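PDB 6FOP: glycoside hydrolase family 81 from Clostridium thermocellum, which probably hydrolyses beta-1,3-glucans such as laminarin as part of the cellulosome. Local coordinates for residues E65-G70 with A114-G119. Residues are numbered along the deposited sequence; the frame is centred on the assembly and turned at random.
Sequences EGIEVG and AVMASG
G66 offers its bare alpha carbon to the thioether of M116, whose SD lies 3.9 Å from G66 CA while the terminal methyl CE reaches on to G66 O, 4.0 Å away. The unusual backbone shape of G66 would press a beta carbon against the carbonyl oxygen of the residue before, so the residue without a side chain suits this place, and its bareness also lets the sulfur come close to the main chain.

I67, next along, has its beta carbon pointing toward 114-119. Its CG1 branch stands beside the backbone N (chi1 -49°) and carries CD1 to within 3.9 Å of M116 SD; the two side chains lie at a slant to each other, and the touch is purely apolar. A branched isoleucine suits a buried strand position such as this, where it also packs on F62 and I123. No hydrogen bond passes between the segments, for they belong to two separate antiparallel sheets: 66-70 is flanked by 59-63 and 89-93, whereas strand 111-118 runs between 103-107 and 121-128. Side chains of one sheet meeting the other in this way are consistent with the beta-sandwich domain of family 81 enzymes. M116 spans the gap because its unbranched chain is long enough. It runs extended through chi2 and then bends at chi3 (78°), which brings CE over toward G66; its side chain also touches F62 and F99, so the sulfur sits in apolar company.

The carboxylate of E68, farther along the strand, is buried, but both oxygens have partners: OE2 forms a salt bridge with K63 and OE1 a hydrogen bond with H85.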
ATOM      1  N   GLU A  65      19.700 -11.853  22.232  1.00 21.34           N
ATOM      2  CA  GLU A  65      21.143 -11.671  21.982  1.00 22.59           C
ATOM      3  C   GLU A  65      21.443 -10.376  21.216  1.00 21.30           C
ATOM      4  O   GLU A  65      22.515  -9.791  21.356  1.00 22.31           O
ATOM      5  CB  GLU A  65      21.693 -12.871  21.173  1.00 23.53           C
ATOM      6  CG  GLU A  65      23.179 -12.768  20.821  1.00 25.84           C
ATOM      7  CD  GLU A  65      23.685 -13.881  19.941  1.00 27.13           C
ATOM      8  OE1 GLU A  65      22.890 -14.753  19.517  1.00 28.17           O
ATOM      9  OE2 GLU A  65      24.900 -13.866  19.649  1.00 29.11           O
ATOM     10  N   GLY A  66      20.531  -9.947  20.349  1.00 19.89           N
ATOM     11  CA  GLY A  66      20.834  -8.820  19.472  1.00 18.89           C
ATOM     12  C   GLY A  66      19.972  -8.820  18.228  1.00 17.83           C
ATOM     13  O   GLY A  66      18.782  -9.192  18.283  1.00 18.99           O
ATOM     14  N   ILE A  67      20.585  -8.440  17.104  1.00 16.03           N
ATOM     15  CA  ILE A  67      19.866  -8.242  15.843  1.00 16.80           C
ATOM     16  C   ILE A  67      20.358  -9.219  14.784  1.00 15.63           C
ATOM     17  O   ILE A  67      21.511  -9.125  14.312  1.00 16.07           O
ATOM     18  CB  ILE A  67      20.027  -6.796  15.294  1.00 17.84           C
ATOM     19  CG1 ILE A  67      19.756  -5.718  16.359  1.00 17.48           C
ATOM     20  CG2 ILE A  67      19.083  -6.614  14.109  1.00 18.25           C
ATOM     21  CD1 ILE A  67      20.984  -5.182  17.067  1.00 19.66           C
ATOM     22  N   GLU A  68      19.503 -10.172  14.396  1.00 15.31           N
ATOM     23  CA  GLU A  68      19.834 -11.048  13.282  1.00 15.48           C
ATOM     24  C   GLU A  68      19.824 -10.225  12.009  1.00 14.78           C
ATOM     25  O   GLU A  68      18.929  -9.401  11.829  1.00 16.06           O
ATOM     26  CB  GLU A  68      18.840 -12.196  13.104  1.00 16.69           C
ATOM     27  CG  GLU A  68      18.727 -13.112  14.305  1.00 17.03           C
ATOM     28  CD  GLU A  68      17.948 -14.377  14.025  1.00 18.11           C
ATOM     29  OE1 GLU A  68      17.161 -14.408  13.060  1.00 18.99           O
ATOM     30  OE2 GLU A  68      18.092 -15.348  14.811  1.00 20.36           O
ATOM     31  N   VAL A  69      20.768 -10.503  11.134  1.00 15.35           N
ATOM     32  CA  VAL A  69      20.915  -9.900   9.820  1.00 14.80           C
ATOM     33  C   VAL A  69      20.993 -11.009   8.787  1.00 15.77           C
ATOM     34  O   VAL A  69      21.736 -11.996   8.976  1.00 16.74           O
ATOM     35  CB  VAL A  69      22.185  -9.042   9.723  1.00 15.32           C
ATOM     36  CG1 VAL A  69      22.358  -8.468   8.320  1.00 15.62           C
ATOM     37  CG2 VAL A  69      22.198  -7.938  10.769  1.00 15.43           C
ATOM     38  N   GLY A  70      20.269 -10.864   7.679  1.00 15.80           N
ATOM     39  CA  GLY A  70      20.399 -11.829   6.596  1.00 17.21           C
ATOM     40  C   GLY A  70      19.979 -11.292   5.247  1.00 16.73           C
ATOM     41  O   GLY A  70      19.315 -10.249   5.149  1.00 17.03           O
ATOM     42  N   ALA A 114      15.800   1.401  16.156  1.00 14.67           N
ATOM     43  CA  ALA A 114      15.363   0.630  17.329  1.00 15.21           C
ATOM     44  C   ALA A 114      16.502   0.521  18.333  1.00 15.68           C
ATOM     45  O   ALA A 114      17.664   0.463  17.941  1.00 19.10           O
ATOM     46  CB  ALA A 114      14.887  -0.754  16.914  1.00 16.80           C
ATOM     47  N   VAL A 115      16.138   0.446  19.608  1.00 16.08           N
ATOM     48  CA  VAL A 115      17.119   0.400  20.687  1.00 17.21           C
ATOM     49  C   VAL A 115      16.890  -0.853  21.520  1.00 17.75           C
ATOM     50  O   VAL A 115      15.755  -1.195  21.862  1.00 18.19           O
ATOM     51  CB  VAL A 115      16.965   1.627  21.617  1.00 20.30           C
ATOM     52  CG1 VAL A 115      17.872   1.503  22.852  1.00 23.19           C
ATOM     53  CG2 VAL A 115      17.286   2.900  20.877  1.00 21.17           C
ATOM     54  N   MET A 116      17.995  -1.524  21.836  1.00 18.41           N
ATOM     55  CA  MET A 116      18.037  -2.597  22.820  1.00 19.11           C
ATOM     56  C   MET A 116      18.977  -2.110  23.925  1.00 18.52           C
ATOM     57  O   MET A 116      20.097  -1.731  23.633  1.00 18.50           O
ATOM     58  CB  MET A 116      18.603  -3.859  22.159  1.00 21.21           C
ATOM     59  CG  MET A 116      17.987  -4.183  20.831  1.00 23.44           C
ATOM     60  SD  MET A 116      18.696  -5.674  20.160  1.00 24.34           S
ATOM     61  CE  MET A 116      17.721  -6.723  21.244  1.00 21.32           C
ATOM     62  N   ALA A 117      18.538  -2.128  25.179  1.00 19.19           N
ATOM     63  CA  ALA A 117      19.356  -1.580  26.252  1.00 20.79           C
ATOM     64  C   ALA A 117      19.170  -2.321  27.554  1.00 22.89           C
ATOM     65  O   ALA A 117      18.050  -2.630  27.948  1.00 25.03           O
ATOM     66  CB  ALA A 117      19.015  -0.108  26.454  1.00 22.33           C
ATOM     67  N   SER A 118      20.281  -2.553  28.243  1.00 24.46           N
ATOM     68  CA  SER A 118      20.253  -2.964  29.641  1.00 26.40           C
ATOM     69  C   SER A 118      20.938  -1.834  30.420  1.00 30.74           C
ATOM     70  O   SER A 118      21.359  -0.828  29.852  1.00 34.05           O
ATOM     71  CB  SER A 118      21.052  -4.242  29.816  1.00 32.26           C
ATOM     72  OG  SER A 118      22.432  -3.909  29.788  1.00 35.59           O
ATOM     73  N   GLY A 119      21.064  -2.010  31.714  1.00 31.76           N
ATOM     74  CA  GLY A 119      21.780  -1.051  32.525  1.00 33.66           C
ATOM     75  C   GLY A 119      23.261  -0.963  32.208  1.00 35.09           C
ATOM     76  O   GLY A 119      23.891   0.029  32.558  1.00 41.36           O
TER